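Local coordinates for protein glycerol dehydratase (PDB 1R9D) that dehydrates glycerol without vitamin B12, probably as a glycyl radical lyase of the pyruvate formate lyase-like family, at residues A[163-168]-A[281-286]; A[167-172]-A[269-274]; A[319-324]-A[338-343]. One frame throughout, in Å; residues are numbered along the deposited sequence.

Overall arrangement
Leaving helix 155-159, the chain runs through 163-168 and enters helix 169-190, so that contacts 1 and 2 set out from one stretch and share V167 and D168. Contact 2 closes first, when 269-274 on helix 260-277 returns to 167-172; contact 1 closes slightly later, at 281-286 in the loop beyond that helix, and its largely helical excursion encloses that of contact 2. Contact 3 follows in series, a short loop from 319-324 to the start of strand 341-344. The three meet in space: the backbones of S282 and A286 probably hydrogen-bond to those of M338 and I343, and H271 to Q340 by side chains. Together they join helices, glycerol-binding loops and a sheet edge.

Contact 1. Residues A[163-168]-A[281-286]; sequences GHVSVD and HSISPA. With GOL (glycerol), chain C.
V165 and I283 form a single parallel bridge between two loops whose touching parts run only 7° apart. S284 N donates to V165 O over 3.1 Å, while V165 N makes a weak bond to S282 O. One step earlier H164 N points almost straight at H281 O, at 2.8 Å. Beyond the bridge the hydroxyl of S166, held anti to its own backbone N (chi1 -179°), turns to the S284 carbonyl and donates from OG to O across 2.7 Å. S284 OG is directed away from this pair, to G432 N.

On the ligand side the H164 and H281 side chains lie alongside each other, pointing the same way, with their rings oblique at 53°. S282 sits over one face of the H164 ring in a CH-pi contact, its CB 3.5 Å from the ring centroid and almost on the normal. Both imidazoles donate hydrogen bonds to the same hydroxyl: H164 NE2 lies 2.9 Å and H281 NE2 2.8 Å from glycerol O2. S282 OG donates to glycerol O3, also at 2.8 Å. Behind H281, ND1 is bonded to K323 NZ, and H164 ND1 to V162 O, which helps fix both rings. With D447 and E435 completing the grip on glycerol, the paired loops form one wall of a buried ligand site, consistent with the active-site pocket of a glycyl radical enzyme.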
ATOM      1  N   GLY A 163      -9.575   1.848  17.854  1.00 22.16           N
ATOM      2  CA  GLY A 163     -10.613   2.506  18.625  1.00 22.59           C
ATOM      3  C   GLY A 163     -10.094   3.809  19.212  1.00 23.01           C
ATOM      4  O   GLY A 163      -9.490   4.612  18.494  1.00 22.81           O
ATOM      5  N   HIS A 164     -10.332   4.016  20.506  1.00 22.60           N
ATOM      6  CA  HIS A 164      -9.902   5.225  21.220  1.00 23.09           C
ATOM      7  C   HIS A 164     -10.278   6.479  20.458  1.00 23.40           C
ATOM      8  O   HIS A 164      -9.419   7.267  20.039  1.00 22.99           O
ATOM      9  CB  HIS A 164      -8.394   5.185  21.473  1.00 22.53           C
ATOM     10  CG  HIS A 164      -7.993   4.130  22.452  1.00 24.13           C
ATOM     11  ND1 HIS A 164      -8.110   2.784  22.181  1.00 24.68           N
ATOM     12  CD2 HIS A 164      -7.577   4.222  23.738  1.00 23.77           C
ATOM     13  CE1 HIS A 164      -7.788   2.091  23.260  1.00 23.98           C
ATOM     14  NE2 HIS A 164      -7.462   2.940  24.217  1.00 24.06           N
ATOM     15  N   VAL A 165     -11.579   6.678  20.316  1.00 22.16           N
ATOM     16  CA  VAL A 165     -12.075   7.803  19.551  1.00 22.98           C
ATOM     17  C   VAL A 165     -13.515   8.144  19.909  1.00 22.71           C
ATOM     18  O   VAL A 165     -14.281   7.282  20.342  1.00 22.31           O
ATOM     19  CB  VAL A 165     -11.990   7.448  18.038  1.00 23.16           C
ATOM     20  CG1 VAL A 165     -12.816   6.191  17.771  1.00 24.40           C
ATOM     21  CG2 VAL A 165     -12.486   8.598  17.171  1.00 24.54           C
ATOM     22  N   SER A 166     -13.860   9.418  19.764  1.00 23.23           N
ATOM     23  CA  SER A 166     -15.223   9.875  19.978  1.00 24.65           C
ATOM     24  C   SER A 166     -15.582  10.494  18.630  1.00 24.95           C
ATOM     25  O   SER A 166     -15.069  11.558  18.275  1.00 24.86           O
ATOM     26  CB  SER A 166     -15.300  10.932  21.076  1.00 25.89           C
ATOM     27  OG  SER A 166     -16.648  11.340  21.268  1.00 27.33           O
ATOM     28  N   VAL A 167     -16.432   9.810  17.866  1.00 24.41           N
ATOM     29  CA  VAL A 167     -16.826  10.301  16.552  1.00 23.79           C
ATOM     30  C   VAL A 167     -17.775  11.485  16.643  1.00 23.94           C
ATOM     31  O   VAL A 167     -18.201  11.875  17.730  1.00 22.83           O
ATOM     32  CB  VAL A 167     -17.486   9.188  15.706  1.00 24.08           C
ATOM     33  CG1 VAL A 167     -16.544   8.002  15.593  1.00 24.68           C
ATOM     34  CG2 VAL A 167     -18.816   8.769  16.324  1.00 23.34           C
ATOM     35  N   ASP A 168     -18.101  12.059  15.489  1.00 24.32           N
ATOM     36  CA  ASP A 168     -18.993  13.206  15.434  1.00 26.56           C
ATOM     37  C   ASP A 168     -20.446  12.732  15.543  1.00 27.63           C
ATOM     38  O   ASP A 168     -21.206  12.826  14.575  1.00 27.92           O
ATOM     39  CB  ASP A 168     -18.795  13.951  14.111  1.00 27.42           C
ATOM     40  CG  ASP A 168     -19.294  15.383  14.160  1.00 29.66           C
ATOM     41  OD1 ASP A 168     -20.147  15.703  15.021  1.00 30.75           O
ATOM     42  OD2 ASP A 168     -18.842  16.196  13.320  1.00 30.36           O
ATOM     43  N   HIS A 281     -11.216  -0.716  21.637  1.00 23.13           N
ATOM     44  CA  HIS A 281     -12.096  -0.239  22.695  1.00 24.11           C
ATOM     45  C   HIS A 281     -11.956   1.263  22.929  1.00 23.78           C
ATOM     46  O   HIS A 281     -11.372   1.974  22.110  1.00 23.95           O
ATOM     47  CB  HIS A 281     -11.891  -1.032  24.003  1.00 24.05           C
ATOM     48  CG  HIS A 281     -10.494  -0.998  24.541  1.00 25.10           C
ATOM     49  ND1 HIS A 281      -9.655  -2.092  24.499  1.00 24.33           N
ATOM     50  CD2 HIS A 281      -9.800  -0.015  25.164  1.00 23.49           C
ATOM     51  CE1 HIS A 281      -8.506  -1.784  25.073  1.00 26.12           C
ATOM     52  NE2 HIS A 281      -8.569  -0.530  25.485  1.00 23.43           N
ATOM     53  N   SER A 282     -12.497   1.742  24.039  1.00 23.63           N
ATOM     54  CA  SER A 282     -12.472   3.164  24.345  1.00 23.47           C
ATOM     55  C   SER A 282     -13.229   3.966  23.289  1.00 23.80           C
ATOM     56  O   SER A 282     -12.830   5.068  22.917  1.00 22.24           O
ATOM     57  CB  SER A 282     -11.033   3.669  24.491  1.00 23.69           C
ATOM     58  OG  SER A 282     -10.474   3.190  25.706  1.00 21.57           O
ATOM     59  N   ILE A 283     -14.313   3.380  22.779  1.00 22.95           N
ATOM     60  CA  ILE A 283     -15.171   4.072  21.826  1.00 22.79           C
ATOM     61  C   ILE A 283     -15.980   4.915  22.806  1.00 23.30           C
ATOM     62  O   ILE A 283     -16.883   4.415  23.486  1.00 24.58           O
ATOM     63  CB  ILE A 283     -16.088   3.087  21.063  1.00 22.27           C
ATOM     64  CG1 ILE A 283     -15.231   2.074  20.301  1.00 21.43           C
ATOM     65  CG2 ILE A 283     -16.985   3.852  20.094  1.00 21.68           C
ATOM     66  CD1 ILE A 283     -14.195   2.707  19.351  1.00 22.46           C
ATOM     67  N   SER A 284     -15.643   6.197  22.878  1.00 22.41           N
ATOM     68  CA  SER A 284     -16.250   7.088  23.855  1.00 22.45           C
ATOM     69  C   SER A 284     -17.288   8.099  23.421  1.00 21.61           C
ATOM     70  O   SER A 284     -17.026   8.954  22.576  1.00 20.12           O
ATOM     71  CB  SER A 284     -15.128   7.822  24.592  1.00 22.83           C
ATOM     72  OG  SER A 284     -14.132   6.903  25.011  1.00 23.51           O
ATOM     73  N   PRO A 285     -18.488   8.028  24.024  1.00 21.70           N
ATOM     74  CA  PRO A 285     -19.595   8.938  23.723  1.00 21.96           C
ATOM     75  C   PRO A 285     -19.199  10.400  23.965  1.00 22.92           C
ATOM     76  O   PRO A 285     -19.737  11.313  23.343  1.00 22.86           O
ATOM     77  CB  PRO A 285     -20.688   8.471  24.682  1.00 23.26           C
ATOM     78  CG  PRO A 285     -20.433   6.990  24.768  1.00 22.32           C
ATOM     79  CD  PRO A 285     -18.928   6.944  24.923  1.00 23.18           C
ATOM     80  N   ALA A 286     -18.253  10.608  24.878  1.00 23.39           N
ATOM     81  CA  ALA A 286     -17.781  11.950  25.214  1.00 23.53           C
ATOM     82  C   ALA A 286     -18.892  12.880  25.714  1.00 23.57           C
ATOM     83  O   ALA A 286     -19.641  12.507  26.613  1.00 23.47           O
ATOM     84  CB  ALA A 286     -17.058  12.570  24.022  1.00 24.88           C
TER
HETATM   85  C1  GOL C1801      -7.244   1.300  29.157  1.00 28.22           C
HETATM   86  O1  GOL C1801      -5.854   1.520  29.321  1.00 31.06           O
HETATM   87  C2  GOL C1801      -7.774   1.966  27.883  1.00 26.82           C
HETATM   88  O2  GOL C1801      -7.068   1.473  26.735  1.00 25.90           O
HETATM   89  C3  GOL C1801      -7.598   3.481  27.988  1.00 25.87           C
HETATM   90  O3  GOL C1801      -8.147   4.135  26.855  1.00 27.42           O

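Contact 2. Residues A[167-172]-A[269-274]; sequences VDYGKV and FIHAII
I270 is the main bump of this contact, pushing from helix 260-277 into the hollow between V172 and the Y169 ring at the start of helix 169-190. Its CD1 meets V172 tip to tip, with V172 CG1 at 3.4 Å from I270 CD1, tighter than usual for two carbons. The other branch leans on the tyrosine, I270 CG2 lying 3.9 Å from Y169 CD2. A turn further on, I274 extends CD1 to within 3.8 Å of V167 CG1, again tip to tip. V167 also covers the tyrosine from its own segment, with CG2 3.6 Å above the ring centre.

Y169 reaches past I270 toward H271. The hydroxyl, at the far end of the ring, shares a hydrogen bond of 2.9 Å between Y169 OH and H271 ND1. The imidazole is held on its other nitrogen too, by Q340 OE1. D168 caps the first turn of helix 169-190 by accepting from K171 N. From helix 520-524, L522 packs on V167 and I274, and F521 on I274 and I273; M525 touches V172 and I270, and helix 197-230 covers F269 and I273 on helix 260-277.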
ATOM      1  N   VAL A 167     -16.432   9.810  17.866  1.00 24.41           N
ATOM      2  CA  VAL A 167     -16.826  10.301  16.552  1.00 23.79           C
ATOM      3  C   VAL A 167     -17.775  11.485  16.643  1.00 23.94           C
ATOM      4  O   VAL A 167     -18.201  11.875  17.730  1.00 22.83           O
ATOM      5  CB  VAL A 167     -17.486   9.188  15.706  1.00 24.08           C
ATOM      6  CG1 VAL A 167     -16.544   8.002  15.593  1.00 24.68           C
ATOM      7  CG2 VAL A 167     -18.816   8.769  16.324  1.00 23.34           C
ATOM      8  N   ASP A 168     -18.101  12.059  15.489  1.00 24.32           N
ATOM      9  CA  ASP A 168     -18.993  13.206  15.434  1.00 26.56           C
ATOM     10  C   ASP A 168     -20.446  12.732  15.543  1.00 27.63           C
ATOM     11  O   ASP A 168     -21.206  12.826  14.575  1.00 27.92           O
ATOM     12  CB  ASP A 168     -18.795  13.951  14.111  1.00 27.42           C
ATOM     13  CG  ASP A 168     -19.294  15.383  14.160  1.00 29.66           C
ATOM     14  OD1 ASP A 168     -20.147  15.703  15.021  1.00 30.75           O
ATOM     15  OD2 ASP A 168     -18.842  16.196  13.320  1.00 30.36           O
ATOM     16  N   TYR A 169     -20.824  12.220  16.714  1.00 27.55           N
ATOM     17  CA  TYR A 169     -22.189  11.732  16.927  1.00 27.29           C
ATOM     18  C   TYR A 169     -23.215  12.807  16.587  1.00 27.34           C
ATOM     19  O   TYR A 169     -24.242  12.524  15.971  1.00 27.56           O
ATOM     20  CB  TYR A 169     -22.406  11.299  18.387  1.00 25.94           C
ATOM     21  CG  TYR A 169     -21.621  10.084  18.840  1.00 26.24           C
ATOM     22  CD1 TYR A 169     -20.390  10.222  19.485  1.00 25.98           C
ATOM     23  CD2 TYR A 169     -22.126   8.793  18.652  1.00 25.39           C
ATOM     24  CE1 TYR A 169     -19.680   9.104  19.937  1.00 26.16           C
ATOM     25  CE2 TYR A 169     -21.426   7.668  19.101  1.00 25.93           C
ATOM     26  CZ  TYR A 169     -20.206   7.832  19.744  1.00 26.54           C
ATOM     27  OH  TYR A 169     -19.522   6.731  20.205  1.00 25.99           O
ATOM     28  N   GLY A 170     -22.932  14.039  16.999  1.00 27.63           N
ATOM     29  CA  GLY A 170     -23.842  15.143  16.748  1.00 27.10           C
ATOM     30  C   GLY A 170     -24.168  15.360  15.284  1.00 28.75           C
ATOM     31  O   GLY A 170     -25.306  15.672  14.937  1.00 28.83           O
ATOM     32  N   LYS A 171     -23.172  15.191  14.421  1.00 28.49           N
ATOM     33  CA  LYS A 171     -23.373  15.382  12.991  1.00 29.45           C
ATOM     34  C   LYS A 171     -24.285  14.320  12.396  1.00 29.23           C
ATOM     35  O   LYS A 171     -25.205  14.642  11.647  1.00 30.65           O
ATOM     36  CB  LYS A 171     -22.033  15.358  12.256  1.00 29.73           C
ATOM     37  CG  LYS A 171     -22.150  15.559  10.751  1.00 31.97           C
ATOM     38  CD  LYS A 171     -20.776  15.527  10.093  1.00 33.64           C
ATOM     39  CE  LYS A 171     -20.859  15.766   8.595  1.00 35.12           C
ATOM     40  NZ  LYS A 171     -19.506  15.702   7.963  1.00 35.57           N
ATOM     41  N   VAL A 172     -24.026  13.058  12.716  1.00 29.20           N
ATOM     42  CA  VAL A 172     -24.837  11.970  12.188  1.00 29.62           C
ATOM     43  C   VAL A 172     -26.269  12.028  12.721  1.00 29.73           C
ATOM     44  O   VAL A 172     -27.212  11.682  12.011  1.00 28.61           O
ATOM     45  CB  VAL A 172     -24.224  10.594  12.521  1.00 29.13           C
ATOM     46  CG1 VAL A 172     -25.066   9.489  11.884  1.00 29.90           C
ATOM     47  CG2 VAL A 172     -22.791  10.526  12.007  1.00 29.88           C
ATOM     48  N   PHE A 269     -27.286   3.033  17.455  1.00 25.72           N
ATOM     49  CA  PHE A 269     -26.924   2.340  16.221  1.00 26.16           C
ATOM     50  C   PHE A 269     -25.551   2.807  15.738  1.00 26.02           C
ATOM     51  O   PHE A 269     -24.747   2.007  15.273  1.00 26.73           O
ATOM     52  CB  PHE A 269     -27.969   2.567  15.121  1.00 27.08           C
ATOM     53  CG  PHE A 269     -29.152   1.638  15.208  1.00 27.44           C
ATOM     54  CD1 PHE A 269     -28.965   0.259  15.296  1.00 28.42           C
ATOM     55  CD2 PHE A 269     -30.449   2.139  15.191  1.00 29.28           C
ATOM     56  CE1 PHE A 269     -30.057  -0.612  15.368  1.00 30.27           C
ATOM     57  CE2 PHE A 269     -31.547   1.278  15.263  1.00 30.24           C
ATOM     58  CZ  PHE A 269     -31.349  -0.099  15.351  1.00 28.43           C
ATOM     59  N   ILE A 270     -25.286   4.104  15.840  1.00 26.70           N
ATOM     60  CA  ILE A 270     -23.981   4.620  15.431  1.00 26.29           C
ATOM     61  C   ILE A 270     -22.909   3.931  16.280  1.00 26.30           C
ATOM     62  O   ILE A 270     -21.950   3.355  15.759  1.00 26.95           O
ATOM     63  CB  ILE A 270     -23.872   6.143  15.666  1.00 26.30           C
ATOM     64  CG1 ILE A 270     -24.833   6.892  14.747  1.00 26.35           C
ATOM     65  CG2 ILE A 270     -22.441   6.604  15.425  1.00 26.14           C
ATOM     66  CD1 ILE A 270     -24.994   8.353  15.104  1.00 26.26           C
ATOM     67  N   HIS A 271     -23.091   3.992  17.595  1.00 25.59           N
ATOM     68  CA  HIS A 271     -22.147   3.396  18.537  1.00 25.94           C
ATOM     69  C   HIS A 271     -21.986   1.896  18.315  1.00 25.18           C
ATOM     70  O   HIS A 271     -20.871   1.376  18.262  1.00 24.74           O
ATOM     71  CB  HIS A 271     -22.612   3.657  19.974  1.00 26.10           C
ATOM     72  CG  HIS A 271     -21.567   3.375  21.009  1.00 26.03           C
ATOM     73  ND1 HIS A 271     -20.566   4.273  21.320  1.00 25.93           N
ATOM     74  CD2 HIS A 271     -21.356   2.289  21.790  1.00 26.40           C
ATOM     75  CE1 HIS A 271     -19.785   3.751  22.249  1.00 26.80           C
ATOM     76  NE2 HIS A 271     -20.242   2.548  22.552  1.00 26.21           N
ATOM     77  N   ALA A 272     -23.103   1.194  18.171  1.00 26.06           N
ATOM     78  CA  ALA A 272     -23.062  -0.248  17.970  1.00 25.56           C
ATOM     79  C   ALA A 272     -22.315  -0.679  16.710  1.00 25.23           C
ATOM     80  O   ALA A 272     -21.463  -1.561  16.763  1.00 24.92           O
ATOM     81  CB  ALA A 272     -24.490  -0.815  17.952  1.00 26.73           C
ATOM     82  N   ILE A 273     -22.628  -0.058  15.577  1.00 25.00           N
ATOM     83  CA  ILE A 273     -21.985  -0.429  14.324  1.00 24.84           C
ATOM     84  C   ILE A 273     -20.475  -0.184  14.343  1.00 24.87           C
ATOM     85  O   ILE A 273     -19.719  -0.916  13.712  1.00 24.52           O
ATOM     86  CB  ILE A 273     -22.657   0.292  13.132  1.00 25.46           C
ATOM     87  CG1 ILE A 273     -24.142  -0.097  13.083  1.00 26.03           C
ATOM     88  CG2 ILE A 273     -21.975  -0.104  11.828  1.00 25.60           C
ATOM     89  CD1 ILE A 273     -24.969   0.692  12.100  1.00 26.25           C
ATOM     90  N   ILE A 274     -20.028   0.831  15.077  1.00 24.80           N
ATOM     91  CA  ILE A 274     -18.593   1.083  15.171  1.00 23.66           C
ATOM     92  C   ILE A 274     -17.936  -0.167  15.756  1.00 23.56           C
ATOM     93  O   ILE A 274     -16.877  -0.606  15.297  1.00 22.29           O
ATOM     94  CB  ILE A 274     -18.286   2.286  16.093  1.00 24.60           C
ATOM     95  CG1 ILE A 274     -18.704   3.588  15.409  1.00 24.42           C
ATOM     96  CG2 ILE A 274     -16.802   2.315  16.434  1.00 23.29           C
ATOM     97  CD1 ILE A 274     -18.523   4.829  16.258  1.00 25.94           C
TER

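Contact 3. Residues A[319-324]-A[338-343]; sequences NDINKV and MYQNLI
M338 packs against I321 and K323, its side chain crossing that of I321 at about a right angle. From CB, which points toward the 319-324 segment, the chain leads to CG, where M338 CG comes to 3.4 Å from the carbonyl oxygen of I321, atom O. There the chain bends at chi2 (-48°), carrying the sulfur to the N322-K323 peptide: M338 SD lies 3.8 Å from N322 C and 3.6 Å from K323 CB. A second bend, at chi3 (-64°), curls the methyl back, so that M338 CE ends 3.9 Å from I321 CG2 and 4.2 Å from K323 CB. The sulfur of the folded thioether thus rests against the N322 carbonyl carbon and K323 CB, the methyl mainly against I321 CG2.

M338 lies just ahead of strand 341-344, within this chain an outermost strand of a five-stranded mixed sheet. This is consistent with part of the ten-stranded barrel of glycyl radical enzymes, strands 341-344, 375-380 and 404-407 running parallel. The loop 319-324 packs on the residues just before that strand, without a hydrogen bond between the two segments.

The other branch of I321 meets Q340, with I321 CD1 3.8 Å from Q340 OE1. Besides the bond of that oxygen to H271, Q340 NE2 is bonded to L318 O and to Q373, and the amide group is held at both ends. N322 OD1 takes the backbone N of K323 at 2.7 Å. Beyond CB the K323 chain runs fully extended away from the methionine, and NZ, besides meeting H281, bonds to N279 O. The K323 side chain stays about 8 Å from the nearest atom of the glycerol.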
ATOM      1  N   ASN A 319     -23.435  -1.629  28.524  1.00 25.66           N
ATOM      2  CA  ASN A 319     -22.888  -2.721  29.326  1.00 26.07           C
ATOM      3  C   ASN A 319     -23.055  -4.057  28.601  1.00 27.93           C
ATOM      4  O   ASN A 319     -22.588  -5.098  29.067  1.00 27.55           O
ATOM      5  CB  ASN A 319     -23.600  -2.786  30.681  1.00 25.20           C
ATOM      6  CG  ASN A 319     -23.105  -1.733  31.655  1.00 24.45           C
ATOM      7  OD1 ASN A 319     -22.081  -1.913  32.310  1.00 24.63           O
ATOM      8  ND2 ASN A 319     -23.826  -0.627  31.745  1.00 23.05           N
ATOM      9  N   ASP A 320     -23.713  -4.020  27.449  1.00 29.20           N
ATOM     10  CA  ASP A 320     -23.960  -5.235  26.680  1.00 30.42           C
ATOM     11  C   ASP A 320     -22.753  -5.648  25.842  1.00 30.41           C
ATOM     12  O   ASP A 320     -22.567  -6.827  25.540  1.00 29.98           O
ATOM     13  CB  ASP A 320     -25.167  -5.033  25.767  1.00 32.23           C
ATOM     14  CG  ASP A 320     -25.767  -6.342  25.303  1.00 34.82           C
ATOM     15  OD1 ASP A 320     -26.472  -6.346  24.266  1.00 37.22           O
ATOM     16  OD2 ASP A 320     -25.539  -7.365  25.984  1.00 34.56           O
ATOM     17  N   ILE A 321     -21.931  -4.671  25.471  1.00 29.62           N
ATOM     18  CA  ILE A 321     -20.749  -4.932  24.659  1.00 28.90           C
ATOM     19  C   ILE A 321     -19.598  -5.509  25.480  1.00 28.67           C
ATOM     20  O   ILE A 321     -19.347  -5.070  26.600  1.00 29.01           O
ATOM     21  CB  ILE A 321     -20.279  -3.628  23.967  1.00 30.00           C
ATOM     22  CG1 ILE A 321     -21.431  -3.055  23.134  1.00 30.36           C
ATOM     23  CG2 ILE A 321     -19.054  -3.899  23.097  1.00 29.17           C
ATOM     24  CD1 ILE A 321     -21.101  -1.769  22.400  1.00 29.98           C
ATOM     25  N   ASN A 322     -18.913  -6.507  24.926  1.00 27.64           N
ATOM     26  CA  ASN A 322     -17.776  -7.117  25.602  1.00 28.11           C
ATOM     27  C   ASN A 322     -16.712  -7.438  24.562  1.00 27.40           C
ATOM     28  O   ASN A 322     -16.981  -7.391  23.359  1.00 28.58           O
ATOM     29  CB  ASN A 322     -18.184  -8.392  26.346  1.00 28.98           C
ATOM     30  CG  ASN A 322     -17.292  -8.678  27.549  1.00 30.38           C
ATOM     31  OD1 ASN A 322     -16.153  -8.209  27.623  1.00 29.26           O
ATOM     32  ND2 ASN A 322     -17.803  -9.468  28.491  1.00 28.37           N
ATOM     33  N   LYS A 323     -15.516  -7.785  25.027  1.00 26.11           N
ATOM     34  CA  LYS A 323     -14.389  -8.065  24.145  1.00 25.80           C
ATOM     35  C   LYS A 323     -13.413  -9.064  24.753  1.00 26.41           C
ATOM     36  O   LYS A 323     -12.773  -8.774  25.759  1.00 27.04           O
ATOM     37  CB  LYS A 323     -13.659  -6.745  23.849  1.00 24.16           C
ATOM     38  CG  LYS A 323     -12.304  -6.865  23.152  1.00 24.50           C
ATOM     39  CD  LYS A 323     -11.675  -5.474  23.000  1.00 23.80           C
ATOM     40  CE  LYS A 323     -10.332  -5.513  22.298  1.00 23.52           C
ATOM     41  NZ  LYS A 323      -9.785  -4.129  22.143  1.00 24.09           N
ATOM     42  N   VAL A 324     -13.289 -10.239  24.141  1.00 26.68           N
ATOM     43  CA  VAL A 324     -12.366 -11.249  24.642  1.00 26.68           C
ATOM     44  C   VAL A 324     -10.935 -10.900  24.210  1.00 27.68           C
ATOM     45  O   VAL A 324     -10.707 -10.440  23.086  1.00 27.64           O
ATOM     46  CB  VAL A 324     -12.747 -12.665  24.127  1.00 27.30           C
ATOM     47  CG1 VAL A 324     -12.602 -12.734  22.610  1.00 26.22           C
ATOM     48  CG2 VAL A 324     -11.883 -13.713  24.804  1.00 26.21           C
ATOM     49  N   MET A 338     -14.631  -2.036  28.570  1.00 22.70           N
ATOM     50  CA  MET A 338     -14.734  -1.497  27.212  1.00 24.29           C
ATOM     51  C   MET A 338     -14.281  -0.038  27.214  1.00 23.02           C
ATOM     52  O   MET A 338     -14.037   0.546  26.156  1.00 24.22           O
ATOM     53  CB  MET A 338     -16.167  -1.587  26.676  1.00 24.24           C
ATOM     54  CG  MET A 338     -16.604  -3.009  26.322  1.00 25.02           C
ATOM     55  SD  MET A 338     -15.410  -3.910  25.324  1.00 27.11           S
ATOM     56  CE  MET A 338     -15.380  -2.928  23.805  1.00 27.28           C
ATOM     57  N   TYR A 339     -14.188   0.543  28.408  1.00 23.48           N
ATOM     58  CA  TYR A 339     -13.743   1.933  28.582  1.00 23.47           C
ATOM     59  C   TYR A 339     -14.477   2.987  27.746  1.00 23.47           C
ATOM     60  O   TYR A 339     -13.845   3.846  27.132  1.00 23.42           O
ATOM     61  CB  TYR A 339     -12.244   2.040  28.281  1.00 22.91           C
ATOM     62  CG  TYR A 339     -11.380   1.017  28.985  1.00 24.05           C
ATOM     63  CD1 TYR A 339     -11.056  -0.193  28.370  1.00 23.29           C
ATOM     64  CD2 TYR A 339     -10.887   1.257  30.269  1.00 23.79           C
ATOM     65  CE1 TYR A 339     -10.263  -1.137  29.012  1.00 25.02           C
ATOM     66  CE2 TYR A 339     -10.094   0.316  30.922  1.00 23.82           C
ATOM     67  CZ  TYR A 339      -9.785  -0.875  30.292  1.00 24.79           C
ATOM     68  OH  TYR A 339      -9.004  -1.807  30.939  1.00 24.81           O
ATOM     69  N   GLN A 340     -15.804   2.941  27.734  1.00 23.32           N
ATOM     70  CA  GLN A 340     -16.588   3.906  26.967  1.00 23.68           C
ATOM     71  C   GLN A 340     -16.844   5.135  27.838  1.00 24.25           C
ATOM     72  O   GLN A 340     -17.823   5.191  28.590  1.00 24.32           O
ATOM     73  CB  GLN A 340     -17.905   3.257  26.534  1.00 24.01           C
ATOM     74  CG  GLN A 340     -17.684   1.966  25.757  1.00 21.66           C
ATOM     75  CD  GLN A 340     -18.915   1.082  25.713  1.00 24.17           C
ATOM     76  OE1 GLN A 340     -19.517   0.883  24.656  1.00 23.79           O
ATOM     77  NE2 GLN A 340     -19.296   0.549  26.869  1.00 22.26           N
ATOM     78  N   ASN A 341     -15.964   6.127  27.732  1.00 23.64           N
ATOM     79  CA  ASN A 341     -16.091   7.320  28.549  1.00 23.98           C
ATOM     80  C   ASN A 341     -17.146   8.294  28.049  1.00 23.94           C
ATOM     81  O   ASN A 341     -17.178   8.659  26.870  1.00 25.11           O
ATOM     82  CB  ASN A 341     -14.731   8.031  28.665  1.00 22.65           C
ATOM     83  CG  ASN A 341     -14.631   8.895  29.915  1.00 21.35           C
ATOM     84  OD1 ASN A 341     -15.352   9.875  30.064  1.00 21.75           O
ATOM     85  ND2 ASN A 341     -13.743   8.515  30.827  1.00 22.86           N
ATOM     86  N   LEU A 342     -18.016   8.704  28.964  1.00 23.99           N
ATOM     87  CA  LEU A 342     -19.084   9.654  28.667  1.00 24.55           C
ATOM     88  C   LEU A 342     -18.920  10.760  29.703  1.00 24.20           C
ATOM     89  O   LEU A 342     -18.921  10.497  30.901  1.00 24.10           O
ATOM     90  CB  LEU A 342     -20.452   8.967  28.799  1.00 24.77           C
ATOM     91  CG  LEU A 342     -21.702   9.762  28.407  1.00 25.18           C
ATOM     92  CD1 LEU A 342     -22.838   8.792  28.048  1.00 25.45           C
ATOM     93  CD2 LEU A 342     -22.110  10.682  29.551  1.00 24.58           C
ATOM     94  N   ILE A 343     -18.775  11.998  29.241  1.00 24.55           N
ATOM     95  CA  ILE A 343     -18.552  13.116  30.151  1.00 24.48           C
ATOM     96  C   ILE A 343     -19.643  14.185  30.081  1.00 24.06           C
ATOM     97  O   ILE A 343     -20.247  14.400  29.030  1.00 24.72           O
ATOM     98  CB  ILE A 343     -17.162  13.745  29.845  1.00 24.36           C
ATOM     99  CG1 ILE A 343     -16.716  14.673  30.976  1.00 24.78           C
ATOM    100  CG2 ILE A 343     -17.219  14.511  28.536  1.00 24.63           C
ATOM    101  CD1 ILE A 343     -15.209  14.871  31.002  1.00 26.10           C
TER